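Local atomic coordinates of zona occludens toxin N-terminal domain-containing protein (Neisseria meningitidis MC58, PDB entry 2R2A), a protein that is of unknown function but is the N-terminal domain of a zonular occludens toxin-like membrane protein, probably a P-loop NTPase-type nucleotide-binding module. Residues V144-H149 with L160-I165; Q97-A102 with P110-W115; R40-T45 with P84-S89; L50-T55 with Y189-S194. All blocks are in the same frame, centred on the assembly; numbering follows the deposited sequence.

Interaction 1 of 4, residues V144-H149 with L160-I165; sequences VRKHYH and LLEWKI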
# COMPACT_ATOMS: atom_id res chain seq x y z
N VAL A 144 7.05 -2.71 8.16
CA VAL A 144 7.35 -1.85 7.00
C VAL A 144 8.85 -1.82 6.81
O VAL A 144 9.59 -1.66 7.78
CB VAL A 144 6.81 -0.40 7.24
CG1 VAL A 144 7.38 0.57 6.15
CG2 VAL A 144 5.29 -0.41 7.29
N ARG A 145 9.29 -1.99 5.56
CA ARG A 145 10.74 -1.95 5.21
C ARG A 145 11.07 -0.83 4.21
O ARG A 145 12.21 -0.66 3.81
CB ARG A 145 11.23 -3.32 4.72
CG ARG A 145 11.42 -4.31 5.86
CD ARG A 145 12.23 -5.54 5.39
NE ARG A 145 12.06 -6.68 6.30
CZ ARG A 145 13.01 -7.17 7.10
NH1 ARG A 145 14.24 -6.64 7.10
NH2 ARG A 145 12.73 -8.21 7.88
N LYS A 146 10.04 -0.09 3.80
CA LYS A 146 10.25 1.12 3.00
C LYS A 146 9.11 2.11 3.30
O LYS A 146 7.93 1.77 3.20
CB LYS A 146 10.36 0.80 1.49
CG LYS A 146 10.48 2.05 0.58
CD LYS A 146 11.14 1.74 -0.79
CE LYS A 146 10.16 1.14 -1.85
NZ LYS A 146 10.59 1.35 -3.35
N HIS A 147 9.44 3.34 3.70
CA HIS A 147 8.41 4.34 4.00
C HIS A 147 8.71 5.58 3.18
O HIS A 147 9.80 6.08 3.26
CB HIS A 147 8.39 4.59 5.52
CG HIS A 147 7.46 5.66 6.02
ND1 HIS A 147 6.42 6.21 5.30
CD2 HIS A 147 7.37 6.20 7.26
CE1 HIS A 147 5.75 7.06 6.06
NE2 HIS A 147 6.32 7.07 7.25
N TYR A 148 7.78 5.98 2.31
CA TYR A 148 7.90 7.28 1.62
C TYR A 148 6.89 8.21 2.21
O TYR A 148 5.73 7.82 2.44
CB TYR A 148 7.50 7.11 0.16
CG TYR A 148 8.45 6.32 -0.68
CD1 TYR A 148 9.75 6.75 -0.93
CD2 TYR A 148 8.02 5.14 -1.27
CE1 TYR A 148 10.61 5.99 -1.79
CE2 TYR A 148 8.84 4.39 -2.08
CZ TYR A 148 10.14 4.82 -2.35
OH TYR A 148 10.94 4.04 -3.19
N HIS A 149 7.30 9.44 2.44
CA HIS A 149 6.34 10.44 2.88
C HIS A 149 6.52 11.67 1.96
O HIS A 149 7.67 12.10 1.68
CB HIS A 149 6.63 10.85 4.34
CG HIS A 149 5.72 11.96 4.80
ND1 HIS A 149 4.45 11.72 5.29
CD2 HIS A 149 5.89 13.30 4.83
CE1 HIS A 149 3.89 12.88 5.62
NE2 HIS A 149 4.72 13.85 5.31
N LEU A 160 10.09 14.07 -1.53
CA LEU A 160 9.84 12.73 -1.12
C LEU A 160 10.89 12.35 -0.04
O LEU A 160 12.07 12.40 -0.30
CB LEU A 160 10.03 11.85 -2.35
CG LEU A 160 9.62 10.43 -2.10
CD1 LEU A 160 8.09 10.42 -2.04
CD2 LEU A 160 10.15 9.61 -3.25
N LEU A 161 10.43 12.01 1.16
CA LEU A 161 11.28 11.56 2.27
C LEU A 161 11.22 10.04 2.24
O LEU A 161 10.11 9.44 2.08
CB LEU A 161 10.76 12.10 3.60
CG LEU A 161 10.61 13.65 3.74
CD1 LEU A 161 10.06 13.98 5.11
CD2 LEU A 161 11.98 14.31 3.57
N GLU A 162 12.36 9.41 2.43
CA GLU A 162 12.42 7.95 2.41
C GLU A 162 13.19 7.39 3.61
O GLU A 162 14.30 7.83 3.91
CB GLU A 162 13.10 7.46 1.14
CG GLU A 162 13.02 5.95 1.03
CD GLU A 162 13.88 5.35 -0.07
OE1 GLU A 162 14.26 6.06 -1.04
OE2 GLU A 162 14.15 4.14 0.05
N TRP A 163 12.58 6.40 4.26
CA TRP A 163 13.23 5.66 5.34
C TRP A 163 13.14 4.17 5.03
O TRP A 163 12.31 3.76 4.21
CB TRP A 163 12.56 5.91 6.69
CG TRP A 163 12.51 7.35 7.17
CD1 TRP A 163 13.38 7.98 8.01
CD2 TRP A 163 11.46 8.28 6.90
NE1 TRP A 163 12.95 9.27 8.28
CE2 TRP A 163 11.78 9.48 7.60
CE3 TRP A 163 10.29 8.23 6.11
CZ2 TRP A 163 10.96 10.63 7.53
CZ3 TRP A 163 9.46 9.36 6.05
CH2 TRP A 163 9.81 10.55 6.76
N LYS A 164 13.94 3.38 5.75
CA LYS A 164 13.94 1.93 5.61
C LYS A 164 13.06 1.26 6.68
O LYS A 164 12.98 0.02 6.74
CB LYS A 164 15.39 1.39 5.73
CG LYS A 164 16.32 1.88 4.66
CD LYS A 164 15.83 1.53 3.28
CE LYS A 164 17.01 1.36 2.31
NZ LYS A 164 16.58 1.46 0.87
N ILE A 165 12.43 2.08 7.51
CA ILE A 165 11.48 1.59 8.49
C ILE A 165 10.35 2.60 8.54
O ILE A 165 10.43 3.66 7.91
CB ILE A 165 12.12 1.40 9.91
CG1 ILE A 165 12.53 2.75 10.53
CG2 ILE A 165 13.28 0.39 9.85
CD1 ILE A 165 13.17 2.58 11.96
O HOH W 1 13.46 4.66 -3.04
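The hydroxyl of Y148 and the carboxylate of E162 are joined across the strands by one water. The water lies 2.6 Å from Y148 OH and donates to E162 OE1. Y148 OH also accepts a bond from K146 NZ at 2.7 Å, within its own segment. E162 is extended beyond CG and runs alongside the tyrosine, pointing the same way. Its CG lies 3.7 Å from Y148 CE1, and the ring and carboxylate planes are 57° apart. L160 CD2 packs against Y148 CD1. K164 NZ makes a long salt bridge to E162 OE2. K146 NZ is nearby but not in contact with it. Both positive charges would probably favour the ionised carboxylate.

Between the two faces, the backbones pair as an antiparallel hairpin. H147 and W163 make a hydrogen-bonded pair, as do H149 and L161; Y148 and E162 are the non-hydrogen-bonded pair between them. The bond from L161 N to H149 O is 2.8 Å long and nearly straight at 176°. H147, H149, L161 and W163 share the other face. There W163 CE3 lies 3.7 Å from H147 CD2, over one face of the imidazole. The two rings are oblique, with planes 38° apart. The indole edge meets H149 CB, 3.6 Å from W163 CZ3. H149 ND1 bonds T11 OG1, and W163 NE1 bonds M173 O.

The hairpin of strands 144-152 and 158-163 extends the main sheet. Strand 7-11 flanks it on one side and strand 178-181 on the other, and M25 of helix 18-28 touches K146 and Y148.

Interaction 2 of 4, residues Q97-A102 with P110-W115; sequences QDVWPA and PENVQW
In W100, chi1 (-63°) sets CG anti to the carbonyl carbon and chi2 (-62°) turns the indole, whose NE1 meets the backbone O of N112. In N112, chi1 (-153°) sets CG anti to the backbone N; its ND2 lies near W100 NE1. The two side chains cross at about a right angle.

The indole uses its N-H on the helix backbone: W100 NE1 donates to N112 O at 2.9 Å. The oxygen lies in the plane of the indole, but the donor sits above the carbonyl plane. W115 NE1 makes a weak second bond to the same oxygen, so two tryptophans converge on one carbonyl. V113 CG2 packs at the indole edge, 3.8 Å from W100 CD1. V99 CG1 covers the centre of one face of the W100 indole and also lies 3.6 Å from N112 ND2. A water links the segments by donating to V99 O and accepting from N112 ND2. The polar ends of N112 are buried but satisfied: OD1 accepts from Y78 N, and ND2 also bonds A74 O.

The contact joins the loop after strand 90-93 to the short helix 111-114. L140 of helix 138-141 and V128 of strand 125-130 touch W100. M77 and Y78 of helix 77-80 touch W115.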
# COMPACT_ATOMS: atom_id res chain seq x y z
N GLN A 97 -6.00 2.69 6.78
CA GLN A 97 -6.54 2.68 8.13
C GLN A 97 -7.95 2.08 8.15
O GLN A 97 -8.42 1.70 9.20
CB GLN A 97 -6.54 4.10 8.77
CG GLN A 97 -7.50 5.14 8.21
CD GLN A 97 -6.99 5.87 6.95
OE1 GLN A 97 -6.06 5.45 6.31
NE2 GLN A 97 -7.65 6.98 6.61
N ASP A 98 -8.57 1.96 6.98
CA ASP A 98 -9.88 1.29 6.86
C ASP A 98 -9.80 -0.23 7.04
O ASP A 98 -10.83 -0.87 7.33
CB ASP A 98 -10.50 1.61 5.49
CG ASP A 98 -10.89 3.07 5.36
OD1 ASP A 98 -10.92 3.78 6.40
OD2 ASP A 98 -11.14 3.53 4.24
N VAL A 99 -8.61 -0.79 6.87
CA VAL A 99 -8.42 -2.25 6.94
C VAL A 99 -7.63 -2.60 8.20
O VAL A 99 -7.98 -3.56 8.91
CB VAL A 99 -7.62 -2.80 5.74
CG1 VAL A 99 -7.52 -4.32 5.80
CG2 VAL A 99 -8.21 -2.33 4.43
N TRP A 100 -6.57 -1.81 8.47
CA TRP A 100 -5.60 -2.07 9.53
C TRP A 100 -5.42 -0.81 10.39
O TRP A 100 -4.34 -0.21 10.40
CB TRP A 100 -4.25 -2.46 8.92
CG TRP A 100 -4.31 -3.77 8.13
CD1 TRP A 100 -4.63 -4.99 8.62
CD2 TRP A 100 -4.08 -3.95 6.73
NE1 TRP A 100 -4.61 -5.93 7.62
CE2 TRP A 100 -4.24 -5.33 6.45
CE3 TRP A 100 -3.70 -3.09 5.70
CZ2 TRP A 100 -4.11 -5.85 5.18
CZ3 TRP A 100 -3.53 -3.62 4.43
CH2 TRP A 100 -3.73 -4.99 4.18
N PRO A 101 -6.49 -0.40 11.11
CA PRO A 101 -6.39 0.79 11.95
C PRO A 101 -5.48 0.53 13.16
O PRO A 101 -5.29 -0.64 13.55
CB PRO A 101 -7.85 1.00 12.44
CG PRO A 101 -8.46 -0.39 12.40
CD PRO A 101 -7.82 -1.04 11.21
N ALA A 102 -4.98 1.61 13.76
CA ALA A 102 -4.36 1.52 15.09
C ALA A 102 -5.34 0.82 16.08
O ALA A 102 -6.57 1.04 16.01
CB ALA A 102 -4.03 2.89 15.57
N PRO A 110 -6.14 -9.39 15.59
CA PRO A 110 -7.11 -9.98 14.68
C PRO A 110 -6.45 -10.89 13.65
O PRO A 110 -5.28 -10.73 13.35
CB PRO A 110 -7.73 -8.77 13.96
CG PRO A 110 -7.34 -7.59 14.76
CD PRO A 110 -6.03 -7.93 15.39
N GLU A 111 -7.22 -11.83 13.11
CA GLU A 111 -6.71 -12.73 12.10
C GLU A 111 -6.18 -11.99 10.87
O GLU A 111 -5.16 -12.38 10.31
CB GLU A 111 -7.76 -13.74 11.71
CG GLU A 111 -7.94 -14.84 12.74
CD GLU A 111 -8.63 -16.03 12.16
OE1 GLU A 111 -8.05 -16.69 11.27
OE2 GLU A 111 -9.78 -16.28 12.59
N ASN A 112 -6.87 -10.92 10.47
CA ASN A 112 -6.45 -10.13 9.29
C ASN A 112 -5.17 -9.30 9.47
O ASN A 112 -4.63 -8.72 8.52
CB ASN A 112 -7.58 -9.27 8.73
CG ASN A 112 -7.41 -9.00 7.23
OD1 ASN A 112 -7.10 -9.92 6.47
ND2 ASN A 112 -7.63 -7.76 6.80
N VAL A 113 -4.67 -9.27 10.70
CA VAL A 113 -3.37 -8.69 11.02
C VAL A 113 -2.32 -9.78 11.25
O VAL A 113 -1.19 -9.62 10.80
CB VAL A 113 -3.44 -7.75 12.28
CG1 VAL A 113 -2.06 -7.29 12.77
CG2 VAL A 113 -4.35 -6.55 12.02
N GLN A 114 -2.70 -10.87 11.93
CA GLN A 114 -1.76 -11.93 12.34
C GLN A 114 -0.92 -12.48 11.19
O GLN A 114 0.24 -12.86 11.36
CB GLN A 114 -2.49 -13.11 13.02
CG GLN A 114 -3.14 -12.76 14.35
CD GLN A 114 -3.76 -13.93 15.08
OE1 GLN A 114 -4.22 -14.90 14.47
NE2 GLN A 114 -3.79 -13.83 16.41
N TRP A 115 -1.54 -12.56 10.01
CA TRP A 115 -0.90 -13.17 8.84
C TRP A 115 0.19 -12.32 8.22
O TRP A 115 1.03 -12.82 7.48
CB TRP A 115 -1.96 -13.51 7.78
CG TRP A 115 -2.47 -12.33 7.04
CD1 TRP A 115 -3.48 -11.51 7.44
CD2 TRP A 115 -2.02 -11.84 5.77
NE1 TRP A 115 -3.68 -10.52 6.51
CE2 TRP A 115 -2.80 -10.69 5.47
CE3 TRP A 115 -1.02 -12.23 4.86
CZ2 TRP A 115 -2.63 -9.95 4.30
CZ3 TRP A 115 -0.86 -11.49 3.69
CH2 TRP A 115 -1.65 -10.35 3.43
O HOH W 2 -9.00 -5.88 8.55

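Interaction 3 of 4, residues R40-T45 with P84-S89; sequences RRKVFT and PENIGS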
# COMPACT_ATOMS: atom_id res chain seq x y z
N ARG A 40 2.14 -10.70 -15.85
CA ARG A 40 2.32 -9.75 -14.74
C ARG A 40 1.78 -10.32 -13.44
O ARG A 40 0.81 -11.09 -13.44
CB ARG A 40 1.62 -8.41 -15.02
CG ARG A 40 2.19 -7.61 -16.13
CD ARG A 40 1.17 -6.65 -16.73
NE ARG A 40 1.77 -5.52 -17.46
CZ ARG A 40 2.31 -5.58 -18.68
NH1 ARG A 40 2.38 -6.73 -19.36
NH2 ARG A 40 2.82 -4.48 -19.24
N ARG A 41 2.38 -9.94 -12.31
CA ARG A 41 1.85 -10.36 -11.01
C ARG A 41 0.44 -9.76 -10.84
O ARG A 41 0.21 -8.62 -11.23
CB ARG A 41 2.77 -9.88 -9.88
CG ARG A 41 4.13 -10.57 -9.96
CD ARG A 41 5.10 -9.94 -8.98
NE ARG A 41 4.68 -10.15 -7.61
CZ ARG A 41 5.33 -9.66 -6.55
NH1 ARG A 41 6.43 -8.93 -6.71
NH2 ARG A 41 4.86 -9.87 -5.31
N LYS A 42 -0.48 -10.56 -10.31
CA LYS A 42 -1.84 -10.11 -10.07
C LYS A 42 -1.81 -8.97 -9.05
O LYS A 42 -1.07 -9.05 -8.07
CB LYS A 42 -2.67 -11.28 -9.52
CG LYS A 42 -4.12 -10.96 -9.30
CD LYS A 42 -4.93 -12.26 -9.03
CE LYS A 42 -6.43 -11.97 -9.07
NZ LYS A 42 -7.31 -13.09 -8.56
N VAL A 43 -2.59 -7.91 -9.30
CA VAL A 43 -2.69 -6.72 -8.42
C VAL A 43 -4.09 -6.64 -7.77
O VAL A 43 -5.10 -6.70 -8.47
CB VAL A 43 -2.37 -5.41 -9.20
CG1 VAL A 43 -2.47 -4.15 -8.29
CG2 VAL A 43 -0.95 -5.46 -9.81
N PHE A 44 -4.15 -6.57 -6.45
CA PHE A 44 -5.41 -6.34 -5.72
C PHE A 44 -5.36 -4.92 -5.23
O PHE A 44 -4.36 -4.51 -4.64
CB PHE A 44 -5.54 -7.29 -4.52
CG PHE A 44 -5.63 -8.76 -4.92
CD1 PHE A 44 -4.51 -9.58 -4.92
CD2 PHE A 44 -6.87 -9.31 -5.24
CE1 PHE A 44 -4.61 -10.95 -5.27
CE2 PHE A 44 -6.99 -10.67 -5.61
CZ PHE A 44 -5.85 -11.48 -5.62
N THR A 45 -6.40 -4.14 -5.48
CA THR A 45 -6.40 -2.78 -4.97
C THR A 45 -7.79 -2.23 -4.82
O THR A 45 -8.73 -2.78 -5.37
CB THR A 45 -5.49 -1.83 -5.82
OG1 THR A 45 -5.34 -0.55 -5.18
CG2 THR A 45 -6.03 -1.65 -7.24
N PRO A 84 -3.82 -20.62 -4.09
CA PRO A 84 -2.89 -20.74 -5.21
C PRO A 84 -2.95 -19.67 -6.30
O PRO A 84 -1.89 -19.24 -6.75
CB PRO A 84 -3.23 -22.12 -5.82
CG PRO A 84 -4.13 -22.82 -4.84
CD PRO A 84 -4.19 -21.96 -3.60
N GLU A 85 -4.13 -19.28 -6.76
CA GLU A 85 -4.22 -18.30 -7.84
C GLU A 85 -3.70 -16.94 -7.39
O GLU A 85 -3.39 -16.09 -8.22
CB GLU A 85 -5.64 -18.16 -8.38
CG GLU A 85 -6.72 -17.91 -7.30
CD GLU A 85 -7.47 -19.18 -6.91
OE1 GLU A 85 -7.47 -20.18 -7.67
OE2 GLU A 85 -8.07 -19.19 -5.82
N ASN A 86 -3.61 -16.76 -6.07
CA ASN A 86 -3.23 -15.47 -5.46
C ASN A 86 -1.81 -15.38 -4.87
O ASN A 86 -1.40 -14.30 -4.43
CB ASN A 86 -4.26 -15.08 -4.40
CG ASN A 86 -5.65 -14.89 -4.98
OD1 ASN A 86 -5.82 -14.54 -6.15
ND2 ASN A 86 -6.65 -15.12 -4.16
N ILE A 87 -1.07 -16.48 -4.87
CA ILE A 87 0.32 -16.46 -4.39
C ILE A 87 1.18 -15.56 -5.28
O ILE A 87 0.95 -15.48 -6.49
CB ILE A 87 0.95 -17.89 -4.24
CG1 ILE A 87 1.48 -18.42 -5.58
CG2 ILE A 87 -0.03 -18.87 -3.56
CD1 ILE A 87 1.76 -19.96 -5.60
N GLY A 88 2.12 -14.85 -4.66
CA GLY A 88 3.01 -13.93 -5.36
C GLY A 88 2.32 -12.68 -5.90
O GLY A 88 2.82 -12.04 -6.82
N SER A 89 1.18 -12.32 -5.32
CA SER A 89 0.43 -11.18 -5.85
C SER A 89 0.89 -9.89 -5.17
O SER A 89 1.71 -9.93 -4.25
CB SER A 89 -1.10 -11.42 -5.72
OG SER A 89 -1.49 -11.59 -4.37
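The F44 ring meets N86 and S89 at its edge, near its plane. N86 OD1 lies 3.1 Å from F44 CZ, and S89 OG lies 3.3 Å from F44 CE1. The amide of N86 stands nearly upright to the ring, with planes 87° apart. The R41 guanidinium also uses its edge: G88 O lies close to its plane.

The setting is the parallel part of the mixed sheet, consistent with the P-loop NTPase clan of this family. The type II beta turn from N86 to S89 leads into strand 90-93 and packs beside the start of strand 43-45. G88 takes a positive phi in this turn.

R41 grips the turn through its backbone. R41 NE donates to G88 O at 2.8 Å, and the chain bends at chi3 (64°), which sets the position of NE. R41 NH2 adds weak bonds to G88 O and S89 O. The same nitrogen also forms a salt bridge with D125 OD2.

K42 is extended beyond CG and reaches across to N86. Its NZ donates to N86 OD1 at 3.2 Å, in the plane of the amide carbonyl. The other end of that amide, N86 ND2, bonds W80 O, so both ends of the buried side chain have partners. W80 also meets the F44 ring.

S89 lies beside the K42 backbone, its CB 3.3 Å from K42 O. Its chi1 of 60° places OG between the backbone N and the carbonyl carbon. From there S89 OG donates to N86 O at 2.7 Å, in the plane of that carbonyl.

Interaction 4 of 4, residues L50-T55 with Y189-S194; sequences LKIPHT and YDLYES
K51 and L191 make the main backbone bond of this contact: K51 N donates to L191 O at 2.8 Å. The donor sits above the carbonyl plane, 38° out of it. L50 and Y192 form a single beta bridge here. Two irregular loops thus pair at the surface of a domain that probably has a P-loop NTPase-like fold, where the C-terminal end of the modelled chain meets the loop before strand 55-58.

The K51 side chain lies over the backbone of 189-191. Its CB is 3.3 Å from L191 O, and its CD is 3.5 Å from D190 O. A bend at chi4 (69°) turns NZ toward Y189, where it makes a weak bond to Y189 O at 3.4 Å. E193 OE2 lies 4.0 Å from K51 NZ, too far for a salt bridge, though the charges may still attract.

Next to the backbone bond, I52 and L191 pack side chain to side chain. I52 CG1 meets L191 CD2 at 3.9 Å, and I52 CD1 comes as near to L191 CD1. L50 CD1 touches L191 O. The Y192 ring passes obliquely by L50 N.

Farther out, helix 18-28 backs the C-terminal segment. A27 touches L191, while T19 and L20 touch Y192. T19 belongs to a sequence that resembles a Walker A P-loop. A backbone bond between E193 and G49 continues the pairing.

Within 50-55, H54 folds against its own loop. L50 CD2 covers one face of its imidazole toward the rim, and H54 ND1 donates to I52 O at 2.7 Å, with that oxygen in the ring plane.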
# COMPACT_ATOMS: atom_id res chain seq x y z
N LEU A 50 -8.14 3.42 -11.74
CA LEU A 50 -6.90 2.80 -12.16
C LEU A 50 -7.13 1.95 -13.41
O LEU A 50 -7.97 1.06 -13.40
CB LEU A 50 -6.34 1.94 -11.01
CG LEU A 50 -5.00 1.25 -11.31
CD1 LEU A 50 -3.91 2.30 -11.51
CD2 LEU A 50 -4.63 0.23 -10.22
N LYS A 51 -6.39 2.25 -14.48
CA LYS A 51 -6.58 1.60 -15.79
C LYS A 51 -5.78 0.30 -15.97
O LYS A 51 -6.12 -0.54 -16.79
CB LYS A 51 -6.23 2.56 -16.92
CG LYS A 51 -7.11 3.79 -17.03
CD LYS A 51 -6.88 4.44 -18.41
CE LYS A 51 -7.60 5.78 -18.56
NZ LYS A 51 -7.02 6.85 -17.70
N ILE A 52 -4.71 0.16 -15.20
CA ILE A 52 -3.87 -1.03 -15.18
C ILE A 52 -4.74 -2.16 -14.63
O ILE A 52 -5.39 -1.98 -13.60
CB ILE A 52 -2.67 -0.78 -14.22
CG1 ILE A 52 -1.85 0.43 -14.69
CG2 ILE A 52 -1.83 -2.06 -14.07
CD1 ILE A 52 -0.77 0.92 -13.75
N PRO A 53 -4.78 -3.32 -15.33
CA PRO A 53 -5.62 -4.43 -14.88
C PRO A 53 -5.34 -4.80 -13.43
O PRO A 53 -4.18 -4.83 -13.00
CB PRO A 53 -5.25 -5.58 -15.84
CG PRO A 53 -4.84 -4.87 -17.07
CD PRO A 53 -4.12 -3.64 -16.61
N HIS A 54 -6.39 -5.02 -12.67
CA HIS A 54 -6.27 -5.34 -11.26
C HIS A 54 -7.57 -5.99 -10.81
O HIS A 54 -8.56 -6.00 -11.55
CB HIS A 54 -5.99 -4.06 -10.43
CG HIS A 54 -7.08 -3.04 -10.52
ND1 HIS A 54 -7.25 -2.25 -11.63
CD2 HIS A 54 -8.08 -2.73 -9.67
CE1 HIS A 54 -8.32 -1.48 -11.46
NE2 HIS A 54 -8.84 -1.76 -10.27
N THR A 55 -7.55 -6.54 -9.61
CA THR A 55 -8.76 -7.02 -8.97
C THR A 55 -9.15 -6.07 -7.85
O THR A 55 -8.32 -5.77 -6.99
CB THR A 55 -8.53 -8.41 -8.41
OG1 THR A 55 -8.16 -9.27 -9.50
CG2 THR A 55 -9.76 -8.92 -7.73
N TYR A 189 -1.06 9.79 -16.31
CA TYR A 189 -2.51 9.86 -16.60
C TYR A 189 -3.02 8.94 -17.72
O TYR A 189 -4.24 8.80 -17.90
CB TYR A 189 -2.93 11.30 -16.83
CG TYR A 189 -3.09 12.05 -15.53
CD1 TYR A 189 -4.12 11.72 -14.63
CD2 TYR A 189 -2.23 13.09 -15.19
CE1 TYR A 189 -4.29 12.41 -13.45
CE2 TYR A 189 -2.40 13.80 -13.99
CZ TYR A 189 -3.44 13.45 -13.14
OH TYR A 189 -3.62 14.12 -11.96
N ASP A 190 -2.11 8.31 -18.45
CA ASP A 190 -2.51 7.28 -19.41
C ASP A 190 -2.95 6.01 -18.68
O ASP A 190 -3.58 5.12 -19.27
CB ASP A 190 -1.34 6.95 -20.36
CG ASP A 190 -0.97 8.13 -21.25
OD1 ASP A 190 -1.74 9.12 -21.33
OD2 ASP A 190 0.11 8.06 -21.88
N LEU A 191 -2.62 5.94 -17.39
CA LEU A 191 -2.84 4.75 -16.58
C LEU A 191 -3.85 4.97 -15.45
O LEU A 191 -4.23 4.02 -14.76
CB LEU A 191 -1.50 4.33 -15.97
CG LEU A 191 -0.35 3.92 -16.89
CD1 LEU A 191 0.88 3.64 -16.05
CD2 LEU A 191 -0.72 2.68 -17.67
N TYR A 192 -4.28 6.22 -15.28
CA TYR A 192 -5.05 6.62 -14.10
C TYR A 192 -5.92 7.84 -14.42
O TYR A 192 -5.50 8.72 -15.16
CB TYR A 192 -4.11 6.93 -12.92
CG TYR A 192 -4.82 7.45 -11.68
CD1 TYR A 192 -5.56 6.60 -10.88
CD2 TYR A 192 -4.74 8.78 -11.31
CE1 TYR A 192 -6.22 7.05 -9.75
CE2 TYR A 192 -5.41 9.26 -10.15
CZ TYR A 192 -6.13 8.36 -9.38
OH TYR A 192 -6.83 8.78 -8.26
N GLU A 193 -7.13 7.86 -13.86
CA GLU A 193 -8.05 9.01 -13.90
C GLU A 193 -8.66 9.14 -12.49
O GLU A 193 -9.08 8.14 -11.90
CB GLU A 193 -9.13 8.77 -14.96
CG GLU A 193 -9.37 9.96 -15.90
CD GLU A 193 -10.21 9.61 -17.13
OE1 GLU A 193 -11.37 9.17 -16.96
OE2 GLU A 193 -9.70 9.77 -18.27
N SER A 194 -8.66 10.34 -11.91
CA SER A 194 -9.26 10.56 -10.57
C SER A 194 -10.67 11.15 -10.63
O SER A 194 -11.39 10.95 -11.61
CB SER A 194 -8.38 11.47 -9.73
OG SER A 194 -8.32 12.76 -10.33

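All four contacts lie within the Zot family region. Along the chain interaction 3 closes first, then interaction 2, then interaction 1. Interaction 4 crosses interaction 3 and encloses the other two, bringing the end of the modelled chain back to its first half. Interactions 1 and 3 reach the same mixed sheet on opposite sides of the chain's centre, with centres about 24 Å apart. Interactions 3 and 4 have centres about 17 Å apart and touch, because T55 pairs with V43 and T45. Interaction 2 touches none of the others; its nearest atoms are about 8 Å from interaction 3. Interaction 1 joins strands, 2 a loop and helix, 3 a strand and loop, 4 two loops.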